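Local atomic coordinates of metallo-beta-lactamase 1 (PDB entry 5MMD), a protein that probably hydrolyses beta-lactam antibiotics to substituted beta-amino acids with the help of zinc ions, as a class B metallo-beta-lactamase. Residues Val17-Ser22 / Asn35-Ile40; Lys44-Asp49 / Gly73-His78. One frame throughout, in Å; residues are numbered along the deposited sequence.

Contact 1: Val17-Ser22 / Asn35-Ile40; sequences VFLHKS and NGLVVI
The His20 ring lies over Gly36, whose CA sits under one ring face, offset toward the rim and 3.5 Å from the ring centroid, a CH-pi contact. Leu37 O is at the edge of this imidazole, in its plane, and Val38 CG2 approaches CD2 obliquely at 4.1 Å. His20 CG stands between the backbone N and the carbonyl carbon (chi1 66°), and the ring beyond it lies over the neighbouring strand; at Gly36 no side chain stands in its way. The Phe18 ring meets this strand with its edge: Ile40 CG1 lies in the ring plane, 3.9 Å from CE1, while Trp63 packs edge-to-face with the same ring.

The backbones pair as an antiparallel ladder. Phe18 and Val38 form one hydrogen-bonded pair, with Phe18 N to Val38 O at 2.8 Å, and His20 with Gly36 forms the next. In the latter, the N-H of His20 reaches Gly36 O from above the carbonyl plane. On the face of Val17, Leu19 and Lys21, Leu37 CD2 lies near Val17 CG1 and Leu19 CD1, and Leu19 CD1 touches Asn35 CB at 3.7 Å. Lys21 runs alongside Asn35, pointing the same way; its chain bends at chi3 and chi4, and NZ donates to Asn35 OD1 at 2.7 Å.

Asn35 ND2 in turn donates to Pro199 O and Gly202 O, so both ends of the amide are gripped and its flip is fixed. These bonds tie the hairpin of strands 17-26 and 32-41 to the chain on either side of the zinc ligand His201, whose side chain is about 6 Å from that of Asn35. The nearby ammonium probably polarises the amide, making ND2 a stronger donor to those two carbonyls.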
ATOM      1  N   VAL A  17       0.248   0.748 -15.291  1.00 16.14           N
ATOM      2  CA  VAL A  17       0.413   0.436 -13.895  1.00 14.03           C
ATOM      3  C   VAL A  17       1.888   0.287 -13.640  1.00 13.93           C
ATOM      4  O   VAL A  17       2.543  -0.543 -14.266  1.00 14.93           O
ATOM      5  CB  VAL A  17      -0.318  -0.831 -13.491  1.00 14.90           C
ATOM      6  CG1 VAL A  17      -0.128  -1.065 -12.012  1.00 14.23           C
ATOM      7  CG2 VAL A  17      -1.769  -0.741 -13.859  1.00 15.54           C
ATOM      8  N   PHE A  18       2.386   1.116 -12.735  1.00 12.66           N
ATOM      9  CA  PHE A  18       3.812   1.195 -12.420  1.00 14.32           C
ATOM     10  C   PHE A  18       4.093   0.885 -10.966  1.00 13.47           C
ATOM     11  O   PHE A  18       3.438   1.441 -10.091  1.00 13.29           O
ATOM     12  CB  PHE A  18       4.332   2.589 -12.737  1.00 14.11           C
ATOM     13  CG  PHE A  18       4.129   2.977 -14.167  1.00 15.14           C
ATOM     14  CD1 PHE A  18       2.962   3.642 -14.548  1.00 15.74           C
ATOM     15  CD2 PHE A  18       5.071   2.642 -15.132  1.00 16.21           C
ATOM     16  CE1 PHE A  18       2.754   4.002 -15.886  1.00 16.50           C
ATOM     17  CE2 PHE A  18       4.879   3.009 -16.490  1.00 17.65           C
ATOM     18  CZ  PHE A  18       3.718   3.680 -16.862  1.00 18.51           C
ATOM     19  N   LEU A  19       5.051  -0.002 -10.704  1.00 13.87           N
ATOM     20  CA  LEU A  19       5.500  -0.265  -9.336  1.00 13.02           C
ATOM     21  C   LEU A  19       6.604   0.718  -8.972  1.00 12.39           C
ATOM     22  O   LEU A  19       7.592   0.854  -9.709  1.00 13.44           O
ATOM     23  CB  LEU A  19       6.002  -1.690  -9.219  1.00 15.29           C
ATOM     24  CG  LEU A  19       6.701  -2.142  -7.940  1.00 15.94           C
ATOM     25  CD1 LEU A  19       5.713  -2.532  -6.917  1.00 15.05           C
ATOM     26  CD2 LEU A  19       7.595  -3.314  -8.240  1.00 18.18           C
ATOM     27  N   HIS A  20       6.466   1.405  -7.840  1.00 12.45           N
ATOM     28  CA  HIS A  20       7.543   2.267  -7.387  1.00 12.38           C
ATOM     29  C   HIS A  20       8.158   1.645  -6.112  1.00 12.04           C
ATOM     30  O   HIS A  20       7.462   1.038  -5.284  1.00 11.49           O
ATOM     31  CB  HIS A  20       7.065   3.713  -7.190  1.00 11.57           C
ATOM     32  CG  HIS A  20       6.058   3.917  -6.091  1.00 10.70           C
ATOM     33  ND1 HIS A  20       6.421   4.113  -4.771  1.00 10.88           N
ATOM     34  CD2 HIS A  20       4.709   4.045  -6.131  1.00  9.92           C
ATOM     35  CE1 HIS A  20       5.339   4.266  -4.034  1.00 10.86           C
ATOM     36  NE2 HIS A  20       4.282   4.277  -4.846  1.00 10.86           N
ATOM     37  N   LYS A  21       9.468   1.759  -5.996  1.00 12.44           N
ATOM     38  CA  LYS A  21      10.181   1.081  -4.942  1.00 13.29           C
ATOM     39  C   LYS A  21      11.119   2.070  -4.352  1.00 14.22           C
ATOM     40  O   LYS A  21      11.840   2.746  -5.078  1.00 16.01           O
ATOM     41  CB  LYS A  21      10.895  -0.139  -5.499  1.00 16.14           C
ATOM     42  CG  LYS A  21      11.480  -1.057  -4.450  1.00 18.06           C
ATOM     43  CD  LYS A  21      12.230  -2.245  -5.114  1.00 20.61           C
ATOM     44  CE  LYS A  21      11.349  -3.083  -6.007  1.00 20.61           C
ATOM     45  NZ  LYS A  21      10.277  -3.858  -5.271  1.00 20.57           N
ATOM     46  N   SER A  22      11.062   2.224  -3.033  1.00 13.10           N
ATOM     47  CA  SER A  22      11.942   3.181  -2.352  1.00 13.05           C
ATOM     48  C   SER A  22      12.502   2.542  -1.110  1.00 14.11           C
ATOM     49  O   SER A  22      11.972   1.545  -0.643  1.00 13.89           O
ATOM     50  CB  SER A  22      11.189   4.465  -1.998  1.00 10.98           C
ATOM     51  OG  SER A  22      10.077   4.205  -1.178  1.00 10.08           O
ATOM     52  N   ASN A  35       7.184  -0.978  -1.498  1.00  8.96           N
ATOM     53  CA  ASN A  35       6.480  -0.867  -2.779  1.00  9.38           C
ATOM     54  C   ASN A  35       5.282   0.077  -2.711  1.00 10.14           C
ATOM     55  O   ASN A  35       4.641   0.193  -1.679  1.00  7.99           O
ATOM     56  CB  ASN A  35       5.940  -2.216  -3.250  1.00 10.62           C
ATOM     57  CG  ASN A  35       7.026  -3.251  -3.450  1.00 10.88           C
ATOM     58  OD1 ASN A  35       8.145  -2.941  -3.834  1.00 11.93           O
ATOM     59  ND2 ASN A  35       6.687  -4.501  -3.174  1.00 12.40           N
ATOM     60  N   GLY A  36       4.974   0.698  -3.833  1.00 10.21           N
ATOM     61  CA  GLY A  36       3.666   1.330  -4.011  1.00  9.24           C
ATOM     62  C   GLY A  36       3.345   1.259  -5.500  1.00  8.60           C
ATOM     63  O   GLY A  36       4.126   0.658  -6.246  1.00  9.70           O
ATOM     64  N   LEU A  37       2.212   1.815  -5.930  1.00  9.94           N
ATOM     65  CA  LEU A  37       1.906   1.850  -7.364  1.00 11.16           C
ATOM     66  C   LEU A  37       1.641   3.257  -7.851  1.00 11.43           C
ATOM     67  O   LEU A  37       1.259   4.150  -7.103  1.00 11.54           O
ATOM     68  CB  LEU A  37       0.697   0.972  -7.707  1.00 11.61           C
ATOM     69  CG  LEU A  37       0.748  -0.536  -7.398  1.00 10.79           C
ATOM     70  CD1 LEU A  37      -0.570  -1.240  -7.674  1.00 12.55           C
ATOM     71  CD2 LEU A  37       1.863  -1.237  -8.191  1.00 12.26           C
ATOM     72  N   VAL A  38       1.802   3.428  -9.153  1.00 12.29           N
ATOM     73  CA  VAL A  38       1.214   4.552  -9.836  1.00 13.43           C
ATOM     74  C   VAL A  38       0.256   3.926 -10.864  1.00 13.46           C
ATOM     75  O   VAL A  38       0.644   3.084 -11.696  1.00 13.79           O
ATOM     76  CB  VAL A  38       2.267   5.469 -10.518  1.00 13.96           C
ATOM     77  CG1 VAL A  38       1.589   6.675 -11.175  1.00 14.71           C
ATOM     78  CG2 VAL A  38       3.308   5.905  -9.550  1.00 13.60           C
ATOM     79  N   VAL A  39      -1.005   4.335 -10.795  1.00 13.64           N
ATOM     80  CA  VAL A  39      -2.032   3.819 -11.683  1.00 14.81           C
ATOM     81  C   VAL A  39      -2.602   4.930 -12.574  1.00 15.56           C
ATOM     82  O   VAL A  39      -2.977   6.003 -12.104  1.00 15.78           O
ATOM     83  CB  VAL A  39      -3.155   3.186 -10.881  1.00 14.99           C
ATOM     84  CG1 VAL A  39      -4.230   2.654 -11.796  1.00 17.18           C
ATOM     85  CG2 VAL A  39      -2.616   2.121  -9.947  1.00 13.25           C
ATOM     86  N   ILE A  40      -2.682   4.642 -13.859  1.00 16.49           N
ATOM     87  CA  ILE A  40      -3.158   5.592 -14.844  1.00 16.71           C
ATOM     88  C   ILE A  40      -4.502   5.228 -15.429  1.00 17.92           C
ATOM     89  O   ILE A  40      -4.724   4.091 -15.844  1.00 18.44           O
ATOM     90  CB  ILE A  40      -2.194   5.704 -16.018  1.00 17.04           C
ATOM     91  CG1 ILE A  40      -0.755   5.749 -15.553  1.00 15.70           C
ATOM     92  CG2 ILE A  40      -2.579   6.907 -16.930  1.00 18.17           C
ATOM     93  CD1 ILE A  40      -0.415   6.879 -14.724  1.00 15.81           C
TER

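Contact 2: Lys44-Asp49 / Gly73-His78; sequences KAFIID and GSISTH. With ZN (zinc ion), chain E.
Asp49 grips Thr77 with both carboxylate oxygens: OD1 accepts the backbone N at 2.7 Å and OD2 accepts OG1 at 2.7 Å, each through its syn lone pair. The two side chains cross at about a right angle. Thr77 OG1 stands between its own backbone N and carbonyl carbon (chi1 62°), turned to the same carboxylate as its N-H. Asp49 OD2 is also hydrogen-bonded to Tyr156 OH, giving it two hydroxyl partners.

Phe46 CG is anti to the backbone N (chi1 -152°), and the ring lies over the adjacent strand with Gly73 O above its centre, 3.6 Å from the plane. Ser74 N lies over the same face nearer the rim, and Ile75 CB sits at the ring edge. Ile75 CG2 meets Phe46 CE1 at 3.7 Å and Ile48 CG1 at 4.1 Å, Ile48 and Ile75 lying side by side. Between the parallel strands, Ile47 N bonds to Gly73 O, Ile75 N to Ile47 O and Asp49 N to Ile75 O.

Beyond Thr77, His78 NE2 binds zinc at 2.1 Å with His80 and His140; His78 opens the superfamily's HxHxD motif, whose Asp82 binds the second zinc. Helix 54-66 connects the two strands as a beta-alpha-beta unit; strand 32-41 flanks 44-48, and strand 131-134 of the second sheet packs against Phe46, Ile48 and Ile75.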
ATOM      1  N   LYS A  44      -4.771  10.499 -16.220  1.00 20.56           N
ATOM      2  CA  LYS A  44      -4.622  10.859 -14.804  1.00 19.68           C
ATOM      3  C   LYS A  44      -3.890   9.782 -14.026  1.00 17.68           C
ATOM      4  O   LYS A  44      -4.200   8.603 -14.167  1.00 17.47           O
ATOM      5  CB  LYS A  44      -5.978  11.102 -14.161  1.00 20.34           C
ATOM      6  CG  LYS A  44      -6.852  12.083 -14.971  1.00 22.92           C
ATOM      7  CD  LYS A  44      -8.311  12.087 -14.534  0.31 23.77           C
ATOM      8  CE  LYS A  44      -9.158  13.044 -15.383  1.00 27.48           C
ATOM      9  NZ  LYS A  44      -9.456  12.605 -16.797  1.00 29.35           N
ATOM     10  N   ALA A  45      -2.984  10.208 -13.149  1.00 16.65           N
ATOM     11  CA  ALA A  45      -2.174   9.287 -12.329  1.00 15.64           C
ATOM     12  C   ALA A  45      -2.581   9.301 -10.860  1.00 16.66           C
ATOM     13  O   ALA A  45      -2.749  10.383 -10.264  1.00 17.79           O
ATOM     14  CB  ALA A  45      -0.714   9.629 -12.431  1.00 14.99           C
ATOM     15  N   PHE A  46      -2.762   8.121 -10.284  1.00 15.07           N
ATOM     16  CA  PHE A  46      -3.094   8.045  -8.865  1.00 14.25           C
ATOM     17  C   PHE A  46      -1.984   7.277  -8.171  1.00 12.94           C
ATOM     18  O   PHE A  46      -1.575   6.214  -8.651  1.00 13.00           O
ATOM     19  CB  PHE A  46      -4.440   7.372  -8.639  1.00 14.15           C
ATOM     20  CG  PHE A  46      -5.112   7.835  -7.378  1.00 14.98           C
ATOM     21  CD1 PHE A  46      -4.774   7.293  -6.178  1.00 14.63           C
ATOM     22  CD2 PHE A  46      -6.044   8.850  -7.409  1.00 17.35           C
ATOM     23  CE1 PHE A  46      -5.386   7.735  -4.986  1.00 15.61           C
ATOM     24  CE2 PHE A  46      -6.656   9.292  -6.233  1.00 17.45           C
ATOM     25  CZ  PHE A  46      -6.295   8.730  -5.029  1.00 15.83           C
ATOM     26  N   ILE A  47      -1.449   7.841  -7.093  1.00 12.11           N
ATOM     27  CA  ILE A  47      -0.420   7.149  -6.296  1.00 11.24           C
ATOM     28  C   ILE A  47      -1.027   6.287  -5.205  1.00 11.61           C
ATOM     29  O   ILE A  47      -1.817   6.774  -4.377  1.00 11.98           O
ATOM     30  CB  ILE A  47       0.519   8.125  -5.648  1.00 11.60           C
ATOM     31  CG1 ILE A  47       1.250   8.899  -6.706  1.00 12.45           C
ATOM     32  CG2 ILE A  47       1.556   7.394  -4.777  1.00  9.89           C
ATOM     33  CD1 ILE A  47       1.835  10.202  -6.214  1.00 12.94           C
ATOM     34  N   ILE A  48      -0.696   5.006  -5.227  1.00 10.37           N
ATOM     35  CA  ILE A  48      -1.027   4.092  -4.131  1.00 10.65           C
ATOM     36  C   ILE A  48       0.225   3.874  -3.254  1.00  9.58           C
ATOM     37  O   ILE A  48       1.147   3.147  -3.627  1.00  9.79           O
ATOM     38  CB  ILE A  48      -1.554   2.749  -4.630  1.00 11.04           C
ATOM     39  CG1 ILE A  48      -2.790   2.959  -5.519  1.00 12.61           C
ATOM     40  CG2 ILE A  48      -1.859   1.830  -3.435  1.00 10.50           C
ATOM     41  CD1 ILE A  48      -3.357   1.627  -6.136  1.00 12.83           C
ATOM     42  N   ASP A  49       0.177   4.546  -2.106  1.00 10.07           N
ATOM     43  CA  ASP A  49       1.222   4.639  -1.056  1.00 10.39           C
ATOM     44  C   ASP A  49       2.368   5.527  -1.494  1.00 10.78           C
ATOM     45  O   ASP A  49       2.839   5.440  -2.631  1.00 10.65           O
ATOM     46  CB  ASP A  49       1.702   3.254  -0.639  1.00 10.13           C
ATOM     47  CG  ASP A  49       0.717   2.594   0.281  1.00 11.12           C
ATOM     48  OD1 ASP A  49      -0.128   3.339   0.797  1.00 11.82           O
ATOM     49  OD2 ASP A  49       0.746   1.366   0.461  1.00 12.22           O
ATOM     50  N   GLY A  73      -3.913  12.459  -7.224  1.00 17.84           N
ATOM     51  CA  GLY A  73      -3.895  12.262  -5.780  1.00 16.70           C
ATOM     52  C   GLY A  73      -3.127  11.032  -5.303  1.00 15.38           C
ATOM     53  O   GLY A  73      -2.563  10.271  -6.086  1.00 13.79           O
ATOM     54  N   SER A  74      -3.135  10.834  -3.997  1.00 15.87           N
ATOM     55  CA  SER A  74      -2.503   9.658  -3.399  1.00 13.71           C
ATOM     56  C   SER A  74      -3.411   9.074  -2.330  1.00 13.58           C
ATOM     57  O   SER A  74      -4.171   9.805  -1.673  1.00 16.63           O
ATOM     58  CB  SER A  74      -1.136  10.015  -2.800  1.00 14.51           C
ATOM     59  OG  SER A  74      -1.312  10.767  -1.619  1.00 18.24           O
ATOM     60  N   ILE A  75      -3.349   7.758  -2.175  1.00 12.05           N
ATOM     61  CA  ILE A  75      -3.943   7.087  -1.052  1.00 12.18           C
ATOM     62  C   ILE A  75      -2.842   6.341  -0.250  1.00 11.22           C
ATOM     63  O   ILE A  75      -1.943   5.731  -0.844  1.00 10.07           O
ATOM     64  CB  ILE A  75      -5.055   6.111  -1.493  1.00 13.23           C
ATOM     65  CG1 ILE A  75      -5.580   5.381  -0.251  1.00 14.54           C
ATOM     66  CG2 ILE A  75      -4.547   5.157  -2.538  1.00 13.22           C
ATOM     67  CD1 ILE A  75      -6.984   5.078  -0.278  1.00 16.94           C
ATOM     68  N   SER A  76      -2.907   6.408   1.086  1.00 10.97           N
ATOM     69  CA  SER A  76      -1.974   5.635   1.927  1.00 10.06           C
ATOM     70  C   SER A  76      -2.743   4.513   2.621  1.00 11.04           C
ATOM     71  O   SER A  76      -3.825   4.738   3.155  1.00 11.96           O
ATOM     72  CB  SER A  76      -1.255   6.506   2.943  1.00 10.54           C
ATOM     73  OG  SER A  76      -0.478   7.484   2.308  1.00 10.11           O
ATOM     74  N   THR A  77      -2.190   3.300   2.587  1.00 10.89           N
ATOM     75  CA  THR A  77      -2.973   2.118   2.938  1.00 11.84           C
ATOM     76  C   THR A  77      -2.792   1.680   4.389  1.00 12.83           C
ATOM     77  O   THR A  77      -3.517   0.807   4.864  1.00 13.33           O
ATOM     78  CB  THR A  77      -2.644   0.933   1.978  1.00 12.76           C
ATOM     79  OG1 THR A  77      -1.259   0.562   2.095  1.00 12.08           O
ATOM     80  CG2 THR A  77      -2.916   1.330   0.553  1.00 12.36           C
ATOM     81  N   HIS A  78      -1.824   2.268   5.092  1.00 12.55           N
ATOM     82  CA  HIS A  78      -1.908   2.308   6.566  1.00 13.17           C
ATOM     83  C   HIS A  78      -0.973   3.401   7.048  1.00 12.62           C
ATOM     84  O   HIS A  78      -0.321   4.064   6.225  1.00 11.39           O
ATOM     85  CB  HIS A  78      -1.596   0.949   7.223  1.00 13.80           C
ATOM     86  CG  HIS A  78      -0.203   0.435   7.014  1.00 13.18           C
ATOM     87  ND1 HIS A  78       0.252  -0.061   5.806  1.00 11.42           N
ATOM     88  CD2 HIS A  78       0.812   0.230   7.908  1.00 14.20           C
ATOM     89  CE1 HIS A  78       1.495  -0.483   5.949  1.00 12.26           C
ATOM     90  NE2 HIS A  78       1.850  -0.335   7.214  1.00 13.77           N
TER
HETATM   91 ZN    ZN E 403       3.522  -1.243   8.195  1.00 14.39          ZN
HETATM   92  O   HOH W   1       5.097  -1.251   7.316  1.00 15.13           O

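Both contacts are largely buried and belong to one mixed sheet, their centres 9 Å apart. Strands 32-41 and 44-48 are neighbours in it: Val39 O and Leu37 O probably accept the N-H groups of Phe46 and Ile48. Contact 1 is an antiparallel hairpin with a partly exposed lysine bound to a buried amide; in contact 2, a parallel beta-alpha-beta pairing, every touching residue is buried and the polar end is a carboxylate gripping the N-H and hydroxyl of Thr77. His20 NE2 also makes a weak hydrogen bond to Asp49 O, joining the two. Contact 1 comes near the zinc site through Asn35, whereas contact 2 leads directly into it through His78.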